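Local structure of arginyl-tRNA synthetase, putative (Plasmodium falciparum, 5JLD) at residues Ile69-Phe72 / Ile73-Asn76; Ala234-Gln238 / Asn239-Asp243. The protein probably joins L-arginine to its cognate tRNA at the expense of ATP, as a class I aminoacyl-tRNA synthetase, yielding AMP and diphosphate. All blocks are in the same frame, centred on the assembly; numbering follows the deposited sequence.

Interaction 1 (Ile69-Phe72 / Ile73-Asn76)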
loop_
_atom_site.group_PDB
_atom_site.type_symbol
_atom_site.label_atom_id
_atom_site.label_comp_id
_atom_site.label_asym_id
_atom_site.label_seq_id
_atom_site.Cartn_x
_atom_site.Cartn_y
_atom_site.Cartn_z
ATOM N N ILE A 69 -39.961 2.765 -4.494
ATOM C CA ILE A 69 -38.955 3.752 -4.854
ATOM C C ILE A 69 -37.873 3.082 -5.695
ATOM O O ILE A 69 -37.480 3.598 -6.754
ATOM C CB ILE A 69 -38.361 4.415 -3.599
ATOM C CG1 ILE A 69 -39.465 5.202 -2.872
ATOM C CG2 ILE A 69 -37.140 5.299 -3.940
ATOM C CD1 ILE A 69 -38.943 6.130 -1.763
ATOM N N SER A 70 -37.423 1.906 -5.268
ATOM C CA SER A 70 -36.363 1.258 -6.033
ATOM C C SER A 70 -36.854 0.915 -7.443
ATOM O O SER A 70 -36.089 0.991 -8.399
ATOM C CB SER A 70 -35.846 0.012 -5.315
ATOM O OG SER A 70 -36.731 -1.063 -5.434
ATOM N N GLU A 71 -38.138 0.583 -7.566
ATOM C CA GLU A 71 -38.734 0.285 -8.867
ATOM C C GLU A 71 -38.811 1.529 -9.773
ATOM O O GLU A 71 -38.583 1.450 -10.979
ATOM C CB GLU A 71 -40.129 -0.319 -8.669
ATOM C CG GLU A 71 -40.359 -1.557 -9.482
ATOM C CD GLU A 71 -39.467 -2.706 -9.069
ATOM O OE1 GLU A 71 -39.517 -3.095 -7.890
ATOM O OE2 GLU A 71 -38.735 -3.240 -9.928
ATOM N N PHE A 72 -39.145 2.675 -9.195
ATOM C CA PHE A 72 -39.078 3.930 -9.948
ATOM C C PHE A 72 -37.627 4.180 -10.466
ATOM O O PHE A 72 -37.393 4.430 -11.682
ATOM C CB PHE A 72 -39.583 5.072 -9.057
ATOM C CG PHE A 72 -39.802 6.374 -9.773
ATOM C CD1 PHE A 72 -40.363 6.407 -11.040
ATOM C CD2 PHE A 72 -39.472 7.575 -9.153
ATOM C CE1 PHE A 72 -40.575 7.617 -11.686
ATOM C CE2 PHE A 72 -39.675 8.784 -9.791
ATOM C CZ PHE A 72 -40.224 8.810 -11.061
ATOM N N ILE A 73 -36.659 4.045 -9.559
ATOM C CA ILE A 73 -35.247 4.189 -9.948
ATOM C C ILE A 73 -34.860 3.242 -11.103
ATOM O O ILE A 73 -34.240 3.648 -12.077
ATOM C CB ILE A 73 -34.307 3.928 -8.759
ATOM C CG1 ILE A 73 -34.474 5.027 -7.700
ATOM C CG2 ILE A 73 -32.852 3.815 -9.244
ATOM C CD1 ILE A 73 -33.602 4.842 -6.489
ATOM N N ILE A 74 -35.232 1.978 -10.978
ATOM C CA ILE A 74 -34.986 0.990 -12.022
ATOM C C ILE A 74 -35.646 1.392 -13.351
ATOM O O ILE A 74 -35.021 1.299 -14.411
ATOM C CB ILE A 74 -35.489 -0.402 -11.577
ATOM C CG1 ILE A 74 -34.570 -0.954 -10.471
ATOM C CG2 ILE A 74 -35.596 -1.367 -12.770
ATOM C CD1 ILE A 74 -34.930 -2.344 -9.985
ATOM N N SER A 75 -36.895 1.858 -13.281
ATOM C CA SER A 75 -37.631 2.281 -14.470
ATOM C C SER A 75 -36.915 3.443 -15.155
ATOM O O SER A 75 -37.070 3.641 -16.364
ATOM C CB SER A 75 -39.067 2.699 -14.128
ATOM O OG SER A 75 -39.097 4.019 -13.585
ATOM N N ASN A 76 -36.133 4.215 -14.407
ATOM C CA ASN A 76 -35.391 5.274 -15.095
ATOM C C ASN A 76 -33.935 4.923 -15.451
ATOM O O ASN A 76 -33.127 5.804 -15.784
ATOM C CB ASN A 76 -35.456 6.564 -14.281
ATOM C CG ASN A 76 -36.716 7.376 -14.591
ATOM O OD1 ASN A 76 -37.115 7.511 -15.752
ATOM N ND2 ASN A 76 -37.364 7.887 -13.554
#
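The C-terminal turn of helix 66-75, in the N-terminal domain of the synthetase, brings Phe72 against Ser75 and Asn76 and shows how a serine hydroxyl and an asparagine amide gather round a residue of the last turn. Ordinary i to i+4 bonds run through the turn: Ile73 N gives to Ile69 O at 3.0 Å, and Ile74 N and Ser75 N follow to Ser70 O and Glu71 O. The series weakens at Phe72 O, where Asn76 N, in the first residue to leave helical phi/psi, makes only a weak bond (135°). The hydroxyl of Ser75 turns back to the same carbonyl: a chi1 of 79° sets OG between its own N and carbonyl carbon, and OG donates to Phe72 O at 2.6 Å, in the carbonyl plane and on a lone pair. Phe72, with CG anti to its N, lays its ring alongside the side chain of Asn76, whose ND2 sits over one face, 3.7 Å from CE1, with ring and amide planes 61° apart; OD1 of that amide accepts from Lys24 of helix 10-25. Around the helix, the side chains of Glu71 and Ile74 lie side by side, Ile74 CD1 3.9 Å from Glu71 OE2, while OE1 is held by Ser87. Ile69 and Ile73 are buried, the first against helix 49-57, the second against Ile22 and Ile93. The carbonyl of Phe72 thus has two donors, a short hydroxyl bond and a weak amide one, and its polarity is probably met largely by the side chain of Ser75.

Interaction 2 (Ala234-Gln238 / Asn239-Asp243)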
loop_
_atom_site.group_PDB
_atom_site.type_symbol
_atom_site.label_atom_id
_atom_site.label_comp_id
_atom_site.label_asym_id
_atom_site.label_seq_id
_atom_site.Cartn_x
_atom_site.Cartn_y
_atom_site.Cartn_z
ATOM N N ALA A 234 27.637 16.596 22.149
ATOM C CA ALA A 234 26.381 16.758 21.423
ATOM C C ALA A 234 26.189 18.207 20.972
ATOM O O ALA A 234 25.752 18.467 19.836
ATOM C CB ALA A 234 25.200 16.307 22.274
ATOM N N ILE A 235 26.515 19.154 21.852
ATOM C CA ILE A 235 26.311 20.552 21.502
ATOM C C ILE A 235 27.382 20.939 20.496
ATOM O O ILE A 235 27.180 21.810 19.650
ATOM C CB ILE A 235 26.340 21.487 22.736
ATOM C CG1 ILE A 235 27.749 21.590 23.314
ATOM C CG2 ILE A 235 25.329 21.024 23.779
ATOM C CD1 ILE A 235 27.802 22.225 24.665
ATOM N N LYS A 236 28.513 20.251 20.566
ATOM C CA LYS A 236 29.604 20.519 19.649
ATOM C C LYS A 236 29.298 19.920 18.267
ATOM O O LYS A 236 29.759 20.425 17.240
ATOM C CB LYS A 236 30.912 19.992 20.253
ATOM C CG LYS A 236 32.071 19.925 19.314
ATOM C CD LYS A 236 33.424 19.938 20.029
ATOM C CE LYS A 236 33.437 19.193 21.355
ATOM N NZ LYS A 236 34.854 19.044 21.849
ATOM N N LEU A 237 28.481 18.869 18.248
ATOM C CA LEU A 237 27.988 18.297 17.000
ATOM C C LEU A 237 26.934 19.210 16.374
ATOM O O LEU A 237 26.956 19.464 15.167
ATOM C CB LEU A 237 27.409 16.900 17.232
ATOM C CG LEU A 237 26.791 16.206 16.012
ATOM C CD1 LEU A 237 27.795 16.121 14.858
ATOM C CD2 LEU A 237 26.258 14.824 16.375
ATOM N N GLN A 238 26.014 19.703 17.201
ATOM C CA GLN A 238 25.049 20.702 16.747
ATOM C C GLN A 238 25.721 22.012 16.289
ATOM O O GLN A 238 25.097 22.832 15.615
ATOM C CB GLN A 238 24.030 20.983 17.851
ATOM C CG GLN A 238 22.785 20.093 17.754
ATOM C CD GLN A 238 22.066 19.930 19.079
ATOM O OE1 GLN A 238 22.671 20.027 20.147
ATOM N NE2 GLN A 238 20.768 19.692 19.015
ATOM N N ASN A 239 26.991 22.207 16.641
ATOM C CA ASN A 239 27.720 23.387 16.167
ATOM C C ASN A 239 28.760 23.067 15.097
ATOM O O ASN A 239 29.677 23.850 14.857
ATOM C CB ASN A 239 28.385 24.109 17.333
ATOM C CG ASN A 239 27.429 25.028 18.055
ATOM O OD1 ASN A 239 27.074 26.094 17.550
ATOM N ND2 ASN A 239 27.002 24.621 19.242
ATOM N N ASN A 240 28.598 21.910 14.464
ATOM C CA ASN A 240 29.349 21.530 13.273
ATOM C C ASN A 240 30.855 21.515 13.489
ATOM O O ASN A 240 31.625 22.013 12.669
ATOM C CB ASN A 240 29.009 22.462 12.108
ATOM C CG ASN A 240 29.458 21.908 10.769
ATOM O OD1 ASN A 240 29.132 20.775 10.409
ATOM N ND2 ASN A 240 30.238 22.697 10.036
ATOM N N ASP A 241 31.278 20.942 14.603
ATOM C CA ASP A 241 32.689 20.710 14.809
ATOM C C ASP A 241 33.178 19.644 13.837
ATOM O O ASP A 241 32.464 18.674 13.562
ATOM C CB ASP A 241 32.939 20.292 16.243
ATOM C CG ASP A 241 34.286 19.655 16.439
ATOM O OD1 ASP A 241 35.280 20.392 16.649
ATOM O OD2 ASP A 241 34.342 18.408 16.357
ATOM N N GLU A 242 34.395 19.834 13.328
ATOM C CA GLU A 242 34.972 18.969 12.300
ATOM C C GLU A 242 34.991 17.496 12.707
ATOM O O GLU A 242 34.442 16.635 12.004
ATOM C CB GLU A 242 36.392 19.432 11.964
ATOM N N ASP A 243 35.609 17.219 13.854
ATOM C CA ASP A 243 35.800 15.847 14.323
ATOM C C ASP A 243 34.500 15.126 14.691
ATOM O O ASP A 243 34.296 13.969 14.307
ATOM C CB ASP A 243 36.746 15.836 15.521
ATOM C CG ASP A 243 38.161 16.268 15.155
ATOM O OD1 ASP A 243 38.445 16.444 13.951
ATOM O OD2 ASP A 243 38.988 16.430 16.077
#
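Helix 232-238 gives way to the turn before helix 242-265 through a Schellman motif, in which Asp241 N reaches back to Lys236 O at 3.1 Å and Asn240 N to Leu237 O at 3.0 Å. The two bonds differ in approach: the first lies nearly on the line of the Lys236 carbonyl, whereas in the second the donor stands well above the carbonyl plane of Leu237. Asn240, with a positive phi of 59°, is the C-prime residue, where the chain leaves the helical path, and its OD1 accepts from Lys245 of the following helix. Asn239 adds a side-chain bond to this ending. Its CG lies beside its own N and anti to the carbonyl carbon (chi1 -83°), which carries ND2 back over the last turn to Ile235 O at 2.8 Å; ND2 lies 35° off the carbonyl plane of Ile235, and that oxygen is somewhat out of the amide plane of Asn239. Beyond the motif, Asp241 occupies the N-cap position of helix 242-265, its OD2 accepting from Cys244 N. The link between the helices is therefore a C-terminal stop followed at once by an N-terminal start. Across it the methylenes of Lys236 run alongside Asp241, pointing the same way, with Lys236 CD 3.7 Å from Asp241 CG. The opposite charges come near without forming a salt bridge, for Lys236 NZ remains 5.4 Å from Asp241 OD1.

Interaction 1 closes within the N-terminal domain long before interaction 2 opens in the catalytic region, and the two lie on opposite sides of the chain's centre, with their own centres about 74 Å apart and their nearest atoms about 62 Å. They share no helix or sheet: residues 69-76 end helix 66-75, which packs on helices 10-25 and 49-57 and on strand 93-97 of the antiparallel sheet, whereas residues 234-243 join helix 232-238 to helix 242-265. Both include a helix C-terminus, and interaction 2 also begins the next helix. Both give last-turn carbonyls side-chain donors, Ser75 OG and Asn239 ND2, in separate parts of the monomer, without direct contact.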